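Local coordinates for DivIVA (Staphylococcus aureus, PDB 7O39), which belongs to the DivIVA family of coiled-coil cell-division proteins and probably acts as a scaffold that binds membrane and divisome partners, at the interface of chains A and B. Coordinates in Å, arbitrary orientation; residue numbers count along the deposited sequence, not the author numbering. Chains: chain A/B, DivIVA.

The interface of chains A and B. Residues chain A 4, 9, 12, 14, 26, 29-30, 33; chain B 26, 29-30, 33.
The N-terminal domain of DivIVA pairs here through a parallel two-helix coiled coil, helix 23-53 of chain A beside its copy in chain B, with the N-terminal segment of chain A packed against the B helix. The interface is two-fold symmetric, and dimerisation through the coiled coil is consistent with the family. The contacts in this patch are apolar: no N or O comes close enough to the other chain to bond.

At the helix-helix core, A:Val26 and B:Val26 meet tip to tip, A:Val26 CG1 lying 4.0 Å from B:Val26 CG1. One turn on, A:Leu30 and B:Leu30 cross at about a right angle, CD2 against CD2 at 3.7 Å. Each of these methyls also touches CD1 of the opposite Leu33, A:Leu30 CD2 lying 3.7 Å from B:Leu33 CD1, so the leucines interlock over successive turns. The four leucines share one rotamer, with CG anti to the carbonyl carbon (chi1 -68° in A:Leu30).

B:Leu33 divides its two methyls: CD1 faces the core, CD2 turns to the N-terminal segment. B:Leu33 CD2 lies 3.5 Å from A:Phe4 CD2, the side chains crossing obliquely, and 3.8 Å from A:Ile9 CD1, which reaches out of helix 6-11 to meet it tip to tip.

The aromatic contacts centre on B:Phe29, which has 89 Å² of its surface hidden by chain A, more than any other residue of the patch. With CG anti to the backbone N (chi1 -167°), the ring reaches across to chain A. A:Lys12, bent at chi2 (78°), lays its aliphatic chain over one face, A:Lys12 CG standing 4.0 Å from the centroid of the B:Phe29 ring in a CH-pi contact. B:Phe29 CD2 meets the A:Phe14 ring at its edge, in plane, 3.9 Å from CZ. One face of A:Phe14 receives B:Val26 CG2 over its centre, 3.8 Å from the centroid, so B:Val26 splits its methyls between the helix pair and this ring.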
ATOM      1  N   PHE A   4      -5.077   2.326  -6.927  1.00 28.71           N
ATOM      2  CA  PHE A   4      -4.380   1.043  -6.825  1.00 22.63           C
ATOM      3  C   PHE A   4      -5.394  -0.016  -6.397  1.00 18.92           C
ATOM      4  O   PHE A   4      -5.545  -0.307  -5.207  1.00 20.10           O
ATOM      5  CB  PHE A   4      -3.262   1.136  -5.804  1.00 28.17           C
ATOM      6  CG  PHE A   4      -2.206   2.139  -6.143  1.00 30.41           C
ATOM      7  CD1 PHE A   4      -2.344   3.466  -5.773  1.00 29.52           C
ATOM      8  CD2 PHE A   4      -1.062   1.751  -6.817  1.00 33.06           C
ATOM      9  CE1 PHE A   4      -1.359   4.393  -6.084  1.00 29.88           C
ATOM     10  CE2 PHE A   4      -0.075   2.671  -7.127  1.00 33.40           C
ATOM     11  CZ  PHE A   4      -0.228   3.993  -6.762  1.00 31.57           C
ATOM     12  N   ILE A   9      -2.480  -4.219  -8.026  1.00 13.59           N
ATOM     13  CA  ILE A   9      -1.325  -4.473  -7.173  1.00 14.21           C
ATOM     14  C   ILE A   9      -0.831  -5.893  -7.366  1.00 16.17           C
ATOM     15  O   ILE A   9       0.367  -6.135  -7.543  1.00 18.35           O
ATOM     16  CB  ILE A   9      -1.683  -4.195  -5.703  1.00 13.40           C
ATOM     17  CG1 ILE A   9      -1.920  -2.699  -5.508  1.00 13.83           C
ATOM     18  CG2 ILE A   9      -0.592  -4.735  -4.767  1.00 15.33           C
ATOM     19  CD1 ILE A   9      -2.477  -2.334  -4.155  1.00 13.82           C
ATOM     20  N   LYS A  12       0.803  -6.589 -10.889  1.00 15.47           N
ATOM     21  CA  LYS A  12       1.982  -5.836 -11.285  1.00 16.02           C
ATOM     22  C   LYS A  12       3.119  -6.805 -11.576  1.00 15.92           C
ATOM     23  O   LYS A  12       3.384  -7.720 -10.793  1.00 18.27           O
ATOM     24  CB  LYS A  12       2.366  -4.895 -10.146  1.00 18.62           C
ATOM     25  CG  LYS A  12       3.666  -4.151 -10.300  1.00 23.77           C
ATOM     26  CD  LYS A  12       3.528  -2.989 -11.230  1.00 28.20           C
ATOM     27  CE  LYS A  12       4.838  -2.252 -11.392  1.00 29.78           C
ATOM     28  NZ  LYS A  12       4.682  -1.220 -12.443  1.00 33.55           N
ATOM     29  N   PHE A  14       7.219  -7.557 -12.503  1.00 14.15           N
ATOM     30  CA  PHE A  14       8.568  -7.072 -12.281  1.00 13.51           C
ATOM     31  C   PHE A  14       9.537  -7.896 -13.113  1.00 13.37           C
ATOM     32  O   PHE A  14       9.359  -9.106 -13.298  1.00 15.28           O
ATOM     33  CB  PHE A  14       8.952  -7.186 -10.807  1.00 13.87           C
ATOM     34  CG  PHE A  14       8.050  -6.402  -9.894  1.00 12.52           C
ATOM     35  CD1 PHE A  14       8.202  -5.041  -9.760  1.00 13.36           C
ATOM     36  CD2 PHE A  14       7.044  -7.031  -9.186  1.00 13.34           C
ATOM     37  CE1 PHE A  14       7.378  -4.318  -8.932  1.00 14.87           C
ATOM     38  CE2 PHE A  14       6.222  -6.316  -8.359  1.00 15.09           C
ATOM     39  CZ  PHE A  14       6.389  -4.957  -8.236  1.00 14.81           C
ATOM     40  N   VAL A  26       7.754 -10.964  -1.779  1.00 11.83           N
ATOM     41  CA  VAL A  26       7.241  -9.704  -2.308  1.00 10.33           C
ATOM     42  C   VAL A  26       5.733  -9.794  -2.538  1.00 10.36           C
ATOM     43  O   VAL A  26       4.976  -8.905  -2.130  1.00 10.63           O
ATOM     44  CB  VAL A  26       8.002  -9.300  -3.585  1.00 11.27           C
ATOM     45  CG1 VAL A  26       7.354  -8.073  -4.236  1.00 11.07           C
ATOM     46  CG2 VAL A  26       9.467  -9.013  -3.269  1.00 11.89           C
ATOM     47  N   PHE A  29       3.792  -9.547   0.680  1.00 12.24           N
ATOM     48  CA  PHE A  29       3.794  -8.209   1.258  1.00 11.31           C
ATOM     49  C   PHE A  29       2.880  -7.278   0.478  1.00 10.26           C
ATOM     50  O   PHE A  29       2.151  -6.472   1.072  1.00 11.51           O
ATOM     51  CB  PHE A  29       5.219  -7.661   1.291  1.00 12.48           C
ATOM     52  CG  PHE A  29       5.370  -6.403   2.100  1.00 13.22           C
ATOM     53  CD1 PHE A  29       5.083  -6.390   3.456  1.00 16.18           C
ATOM     54  CD2 PHE A  29       5.812  -5.232   1.507  1.00 14.52           C
ATOM     55  CE1 PHE A  29       5.221  -5.229   4.197  1.00 18.88           C
ATOM     56  CE2 PHE A  29       5.964  -4.079   2.249  1.00 16.72           C
ATOM     57  CZ  PHE A  29       5.666  -4.077   3.588  1.00 19.31           C
ATOM     58  N   LEU A  30       2.884  -7.385  -0.853  1.00 10.53           N
ATOM     59  CA  LEU A  30       1.976  -6.579  -1.659  1.00 10.71           C
ATOM     60  C   LEU A  30       0.522  -6.892  -1.329  1.00 11.32           C
ATOM     61  O   LEU A  30      -0.318  -5.984  -1.291  1.00 11.78           O
ATOM     62  CB  LEU A  30       2.260  -6.811  -3.142  1.00 12.04           C
ATOM     63  CG  LEU A  30       3.597  -6.272  -3.649  1.00 12.10           C
ATOM     64  CD1 LEU A  30       3.749  -6.666  -5.103  1.00 13.84           C
ATOM     65  CD2 LEU A  30       3.713  -4.763  -3.480  1.00 14.13           C
ATOM     66  N   LEU A  33      -0.276  -4.980   1.786  1.00 10.65           N
ATOM     67  CA  LEU A  33      -0.458  -3.555   1.531  1.00 10.89           C
ATOM     68  C   LEU A  33      -1.790  -3.284   0.844  1.00  9.44           C
ATOM     69  O   LEU A  33      -2.464  -2.291   1.158  1.00 11.28           O
ATOM     70  CB  LEU A  33       0.699  -2.996   0.706  1.00 11.22           C
ATOM     71  CG  LEU A  33       2.057  -3.022   1.414  1.00 11.82           C
ATOM     72  CD1 LEU A  33       3.131  -2.409   0.527  1.00 15.17           C
ATOM     73  CD2 LEU A  33       2.022  -2.324   2.769  1.00 14.33           C
TER
ATOM     74  N   VAL B  26      10.817  -3.026  -7.517  1.00 10.67           N
ATOM     75  CA  VAL B  26       9.964  -3.318  -6.370  1.00 10.69           C
ATOM     76  C   VAL B  26       9.956  -2.136  -5.409  1.00 10.43           C
ATOM     77  O   VAL B  26       8.897  -1.692  -4.953  1.00 11.10           O
ATOM     78  CB  VAL B  26      10.400  -4.624  -5.687  1.00 11.00           C
ATOM     79  CG1 VAL B  26       9.626  -4.836  -4.400  1.00 11.71           C
ATOM     80  CG2 VAL B  26      10.185  -5.799  -6.627  1.00 11.03           C
ATOM     81  N   PHE B  29       7.721   0.686  -6.589  1.00 10.99           N
ATOM     82  CA  PHE B  29       6.302   0.392  -6.419  1.00 10.87           C
ATOM     83  C   PHE B  29       5.893   0.471  -4.952  1.00 11.50           C
ATOM     84  O   PHE B  29       4.825   1.008  -4.621  1.00 11.35           O
ATOM     85  CB  PHE B  29       5.985  -0.977  -7.007  1.00 10.88           C
ATOM     86  CG  PHE B  29       4.520  -1.258  -7.164  1.00 11.52           C
ATOM     87  CD1 PHE B  29       3.702  -0.399  -7.878  1.00 14.94           C
ATOM     88  CD2 PHE B  29       3.958  -2.394  -6.614  1.00 12.18           C
ATOM     89  CE1 PHE B  29       2.357  -0.677  -8.036  1.00 17.18           C
ATOM     90  CE2 PHE B  29       2.619  -2.676  -6.792  1.00 12.61           C
ATOM     91  CZ  PHE B  29       1.825  -1.819  -7.488  1.00 14.83           C
ATOM     92  N   LEU B  30       6.731  -0.034  -4.055  1.00 11.38           N
ATOM     93  CA  LEU B  30       6.430   0.075  -2.630  1.00 10.90           C
ATOM     94  C   LEU B  30       6.338   1.530  -2.191  1.00 11.28           C
ATOM     95  O   LEU B  30       5.504   1.869  -1.342  1.00 12.71           O
ATOM     96  CB  LEU B  30       7.482  -0.660  -1.804  1.00 12.08           C
ATOM     97  CG  LEU B  30       7.482  -2.177  -1.958  1.00 14.40           C
ATOM     98  CD1 LEU B  30       8.616  -2.745  -1.126  1.00 17.59           C
ATOM     99  CD2 LEU B  30       6.158  -2.784  -1.545  1.00 17.50           C
ATOM    100  N   LEU B  33       2.902   2.727  -3.077  1.00 10.06           N
ATOM    101  CA  LEU B  33       1.877   2.193  -2.191  1.00  9.60           C
ATOM    102  C   LEU B  33       1.934   2.854  -0.824  1.00  9.11           C
ATOM    103  O   LEU B  33       0.892   3.159  -0.234  1.00 10.88           O
ATOM    104  CB  LEU B  33       2.020   0.677  -2.079  1.00  9.81           C
ATOM    105  CG  LEU B  33       1.757  -0.086  -3.382  1.00 10.37           C
ATOM    106  CD1 LEU B  33       1.898  -1.588  -3.158  1.00 13.76           C
ATOM    107  CD2 LEU B  33       0.391   0.217  -3.984  1.00 13.44           C
TER